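Local coordinates for protein transcriptional regulator (TetR/AcrR family) (Bacillus halodurans, PDB 5GP9) that probably represses genes of fatty acid degradation as a FadR-type, TetR-family DNA-binding regulator whose ligand-binding domain holds palmitic acid in this crystal, at residues P6-I11 against L45-K50; G63-K68 against K124-L129. All blocks are in the same frame, centred on the assembly; numbering follows the deposited sequence.

Interaction 1 of 2, residues P6-I11 against L45-K50; sequences PKYDQI and LYFNNK
Y46 reaches across to the start of helix 8-26, where its phenolic OH accepts a hydrogen bond from the backbone N of K7 (K7 N to Y46 OH 3.0 Å, N-H...O angle 160°). The proline nitrogen of P6 also lies near the ring plane beyond that OH, but it has no hydrogen to share. Behind the hydroxyl, K7 CB sits 3.6 Å from Y46 CZ, while the lysine chain runs on extended and leads away. I11 covers one face of the tyrosine: its CD1 stands 4.2 Å from the centroid of the Y46 ring, a CH-pi contact shifted toward CG. The other branch of I11 serves F47, with I11 CG2 3.7 Å from F47 CE2. Chi1 of -67° leaves CG2 anti to the backbone N; chi2 of 159° then extends CD1 over Y46. The Y8 side chain crosses that of F47 at about a right angle, Y8 CE1 lying 3.9 Å from F47 CZ at the phenylalanine's edge. In the next shell, D52, V53 and S56 of helix 50-74 pack on F47, T42 touches K7, I43 touches I11, and Y8 OH makes a weak hydrogen bond to E60. Y46 and F47 are the last two residues of the predicted helix-turn-helix motif. One directional bond thus fixes the reach of the partly exposed tyrosine, while buried Y8, I11 and F47 meet across the contact by apolar packing alone.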
# COMPACT_ATOMS: atom_id res chain seq x y z
N PRO A 6 -2.96 -1.48 34.28
CA PRO A 6 -1.96 -2.56 34.19
C PRO A 6 -2.24 -3.76 33.33
O PRO A 6 -1.29 -4.55 33.16
CB PRO A 6 -1.80 -3.01 35.64
CG PRO A 6 -2.61 -2.09 36.47
CD PRO A 6 -3.67 -1.51 35.59
N LYS A 7 -3.48 -3.92 32.81
CA LYS A 7 -3.86 -5.06 31.92
C LYS A 7 -3.87 -4.62 30.47
O LYS A 7 -4.17 -5.41 29.62
CB LYS A 7 -5.21 -5.69 32.24
CG LYS A 7 -5.19 -6.33 33.64
CD LYS A 7 -6.47 -7.01 34.02
CE LYS A 7 -6.31 -7.50 35.48
NZ LYS A 7 -7.53 -8.21 35.87
N TYR A 8 -3.54 -3.36 30.22
CA TYR A 8 -3.48 -2.81 28.84
C TYR A 8 -2.61 -3.65 27.93
O TYR A 8 -3.09 -4.19 26.92
CB TYR A 8 -3.03 -1.35 28.87
CG TYR A 8 -2.85 -0.78 27.50
CD1 TYR A 8 -3.96 -0.25 26.79
CD2 TYR A 8 -1.59 -0.83 26.89
CE1 TYR A 8 -3.81 0.25 25.52
CE2 TYR A 8 -1.42 -0.33 25.60
CZ TYR A 8 -2.54 0.19 24.93
OH TYR A 8 -2.40 0.66 23.64
N ASP A 9 -1.33 -3.78 28.29
CA ASP A 9 -0.44 -4.52 27.43
C ASP A 9 -0.84 -5.90 27.25
O ASP A 9 -0.74 -6.41 26.15
CB ASP A 9 0.97 -4.50 27.98
CG ASP A 9 1.58 -3.16 27.91
OD1 ASP A 9 1.77 -2.68 26.79
OD2 ASP A 9 1.86 -2.54 28.98
N GLN A 10 -1.30 -6.62 28.30
CA GLN A 10 -1.63 -8.01 28.04
C GLN A 10 -2.84 -8.13 27.07
O GLN A 10 -2.90 -9.06 26.33
CB GLN A 10 -1.82 -8.88 29.32
CG GLN A 10 -3.12 -8.77 30.01
CD GLN A 10 -3.05 -9.16 31.52
OE1 GLN A 10 -2.43 -8.46 32.31
NE2 GLN A 10 -3.56 -10.27 31.84
N ILE A 11 -3.81 -7.21 27.14
CA ILE A 11 -4.95 -7.31 26.23
C ILE A 11 -4.53 -7.02 24.77
O ILE A 11 -4.84 -7.81 23.86
CB ILE A 11 -6.10 -6.38 26.66
CG1 ILE A 11 -6.67 -6.89 27.99
CG2 ILE A 11 -7.21 -6.37 25.66
CD1 ILE A 11 -7.42 -5.77 28.71
N LEU A 45 -13.84 -3.29 30.34
CA LEU A 45 -13.40 -2.21 31.18
C LEU A 45 -12.36 -1.34 30.46
O LEU A 45 -12.22 -0.17 30.77
CB LEU A 45 -12.74 -2.76 32.45
CG LEU A 45 -13.60 -3.56 33.44
CD1 LEU A 45 -12.87 -3.69 34.79
CD2 LEU A 45 -14.96 -2.90 33.61
N TYR A 46 -11.64 -1.93 29.49
CA TYR A 46 -10.54 -1.26 28.81
C TYR A 46 -10.93 -0.72 27.43
O TYR A 46 -10.47 0.34 27.06
CB TYR A 46 -9.35 -2.23 28.68
CG TYR A 46 -8.51 -2.30 29.95
CD1 TYR A 46 -8.90 -3.08 31.04
CD2 TYR A 46 -7.24 -1.63 30.01
CE1 TYR A 46 -8.13 -3.10 32.23
CE2 TYR A 46 -6.45 -1.68 31.16
CZ TYR A 46 -6.85 -2.43 32.25
OH TYR A 46 -6.03 -2.43 33.40
N PHE A 47 -11.75 -1.48 26.72
CA PHE A 47 -12.13 -1.30 25.32
C PHE A 47 -13.63 -1.66 25.06
O PHE A 47 -14.11 -2.69 25.53
CB PHE A 47 -11.29 -2.23 24.45
CG PHE A 47 -9.81 -2.03 24.62
CD1 PHE A 47 -9.15 -0.95 24.09
CD2 PHE A 47 -9.09 -2.95 25.35
CE1 PHE A 47 -7.81 -0.72 24.31
CE2 PHE A 47 -7.75 -2.76 25.49
CZ PHE A 47 -7.14 -1.65 25.02
N ASN A 48 -14.30 -0.89 24.20
CA ASN A 48 -15.74 -1.12 23.88
C ASN A 48 -16.03 -2.34 23.03
O ASN A 48 -17.02 -3.03 23.22
CB ASN A 48 -16.33 0.17 23.22
CG ASN A 48 -16.44 1.36 24.20
OD1 ASN A 48 -17.52 1.58 24.74
ND2 ASN A 48 -15.36 2.09 24.47
N ASN A 49 -15.15 -2.67 22.07
CA ASN A 49 -15.38 -3.71 21.14
C ASN A 49 -14.06 -3.94 20.42
O ASN A 49 -13.06 -3.26 20.71
CB ASN A 49 -16.50 -3.35 20.12
CG ASN A 49 -16.10 -2.24 19.16
OD1 ASN A 49 -15.18 -1.42 19.45
ND2 ASN A 49 -16.83 -2.17 18.01
N LYS A 50 -14.08 -4.90 19.52
CA LYS A 50 -12.90 -5.30 18.76
C LYS A 50 -12.21 -4.14 18.04
O LYS A 50 -10.99 -4.07 18.00
CB LYS A 50 -13.33 -6.40 17.79
CG LYS A 50 -12.25 -6.88 16.85
CD LYS A 50 -12.69 -8.13 16.13
CE LYS A 50 -13.94 -7.92 15.27
NZ LYS A 50 -13.89 -9.02 14.28

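Interaction 2 of 2, residues G63-K68 against K124-L129; sequences GRFVDK and KGYLNL
F65 and Y126 meet as an edge-to-face aromatic pair between helices 50-74 and 113-139 in the all-helical C-terminal domain of this TetR-family protein. The two short segments run nearly parallel, at 13°, with axes 9.6 Å apart. Packing is close where the rings meet: F65 directs CE2 over the centre of the Y126 ring, 3.7 Å above its plane, and the centroids are 5.0 Å apart with the planes at 62°. V66 belongs to this tight part too; it points at the opposing helix and presses CG1 against Y126 beside the ring pair. Around the buried rings the chain supplies more cover: L86, F157 and L160 pack on Y126, and the phenol OH is hydrogen-bonded to H90 ND1, which gives the ring's polar end a partner within the interior. F65 also touches the bound palmitic acid and so borders the ligand site, with Y126 packed against it.

The rest of the interface is looser. G125, partly exposed, offers only backbone, its C lying 4.1 Å from V66 CG1. L129 makes a long approach, its CD2 at 4.1 Å from V66 O, yet the residue itself is buried against I69, R70 and M73 farther along helix 50-74. No hydrogen bond links the two segments, and their union rests on dispersion and the aromatic pair. The shortest approach is aliphatic: V66 CG1 rests 3.6 Å from Y126 CA and 3.8 Å from Y126 CB.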
# COMPACT_ATOMS: atom_id res chain seq x y z
N GLY A 63 2.75 5.79 18.23
CA GLY A 63 3.24 6.88 18.97
C GLY A 63 4.61 6.60 19.49
O GLY A 63 5.47 7.46 19.39
N ARG A 64 4.84 5.38 19.96
CA ARG A 64 6.17 4.99 20.48
C ARG A 64 7.22 4.79 19.40
O ARG A 64 8.38 5.10 19.61
CB ARG A 64 6.11 3.71 21.29
CG ARG A 64 5.25 3.86 22.53
CD ARG A 64 5.42 2.77 23.59
NE ARG A 64 4.72 3.24 24.81
CZ ARG A 64 5.23 4.00 25.78
NH1 ARG A 64 6.53 4.36 25.81
NH2 ARG A 64 4.44 4.39 26.79
N PHE A 65 6.81 4.18 18.30
CA PHE A 65 7.63 4.02 17.07
C PHE A 65 8.15 5.34 16.59
O PHE A 65 9.33 5.45 16.40
CB PHE A 65 6.79 3.31 16.04
CG PHE A 65 7.42 3.23 14.67
CD1 PHE A 65 8.64 2.60 14.46
CD2 PHE A 65 6.79 3.83 13.60
CE1 PHE A 65 9.18 2.55 13.19
CE2 PHE A 65 7.27 3.70 12.32
CZ PHE A 65 8.47 3.06 12.11
N VAL A 66 7.27 6.33 16.42
CA VAL A 66 7.67 7.63 15.93
C VAL A 66 8.64 8.30 16.95
O VAL A 66 9.67 8.88 16.55
CB VAL A 66 6.46 8.54 15.52
CG1 VAL A 66 5.60 7.86 14.46
CG2 VAL A 66 5.62 8.95 16.70
N ASP A 67 8.32 8.19 18.25
CA ASP A 67 9.16 8.79 19.33
C ASP A 67 10.56 8.22 19.34
O ASP A 67 11.54 8.96 19.48
CB ASP A 67 8.54 8.58 20.72
CG ASP A 67 7.39 9.53 21.01
OD1 ASP A 67 7.20 10.51 20.26
OD2 ASP A 67 6.68 9.31 22.00
N LYS A 68 10.65 6.90 19.18
CA LYS A 68 11.97 6.24 19.04
C LYS A 68 12.75 6.67 17.82
O LYS A 68 13.98 6.76 17.89
CB LYS A 68 11.84 4.74 18.99
CG LYS A 68 11.56 4.15 20.34
CD LYS A 68 11.42 2.65 20.27
CE LYS A 68 11.20 2.10 21.67
NZ LYS A 68 10.60 0.75 21.65
N LYS A 124 -0.67 9.61 10.20
CA LYS A 124 -0.18 10.96 9.95
C LYS A 124 0.97 11.35 10.83
O LYS A 124 1.85 12.05 10.39
CB LYS A 124 -1.30 12.02 9.97
CG LYS A 124 -0.84 13.37 9.40
CD LYS A 124 -1.94 14.42 9.48
CE LYS A 124 -1.38 15.82 9.80
NZ LYS A 124 -2.48 16.84 9.95
N GLY A 125 1.04 10.87 12.06
CA GLY A 125 2.17 11.16 12.92
C GLY A 125 3.54 10.72 12.35
O GLY A 125 4.53 11.46 12.41
N TYR A 126 3.54 9.56 11.71
CA TYR A 126 4.79 9.04 11.12
C TYR A 126 5.09 9.84 9.83
O TYR A 126 6.20 10.27 9.55
CB TYR A 126 4.59 7.57 10.81
CG TYR A 126 5.75 6.85 10.18
CD1 TYR A 126 7.08 7.17 10.47
CD2 TYR A 126 5.54 5.85 9.31
CE1 TYR A 126 8.12 6.48 9.90
CE2 TYR A 126 6.56 5.15 8.75
CZ TYR A 126 7.86 5.47 9.03
OH TYR A 126 8.91 4.75 8.44
N LEU A 127 4.04 10.06 9.03
CA LEU A 127 4.15 10.93 7.82
C LEU A 127 4.67 12.33 8.13
O LEU A 127 5.48 12.79 7.42
CB LEU A 127 2.86 10.98 6.98
CG LEU A 127 2.24 9.62 6.58
CD1 LEU A 127 0.91 9.76 5.80
CD2 LEU A 127 3.26 8.78 5.81
N ASN A 128 4.25 12.95 9.24
CA ASN A 128 4.82 14.27 9.66
C ASN A 128 6.30 14.22 10.01
O ASN A 128 7.06 15.12 9.68
CB ASN A 128 4.05 14.82 10.85
CG ASN A 128 2.61 15.22 10.51
OD1 ASN A 128 2.21 15.31 9.35
ND2 ASN A 128 1.82 15.42 11.56
N LEU A 129 6.74 13.13 10.62
CA LEU A 129 8.15 12.90 10.85
C LEU A 129 8.93 12.78 9.55
O LEU A 129 9.98 13.36 9.40
CB LEU A 129 8.36 11.62 11.69
CG LEU A 129 9.83 11.31 11.92
CD1 LEU A 129 10.48 12.46 12.70
CD2 LEU A 129 9.95 9.98 12.64

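How the interactions relate
Interactions 1 and 2 lie in series along the chain, their centres 23 Å apart and their nearest atoms about 7 Å apart, without touching. Helix 50-74 connects them: it begins at K50, inside segment 45-50, and residues 63-68 form one side of interaction 2. Between them E60 serves both, with a weak hydrogen bond between OE1 and Y8 OH and a salt bridge between OE2 and R64 NE. The F65 side chain is about 4 Å from palmitic acid. The side chain of Y8 is about 11 Å from the palmitic acid. One continuous helix therefore spans both sites, a plausible route for effector binding to influence DNA recognition, as in other TetR regulators.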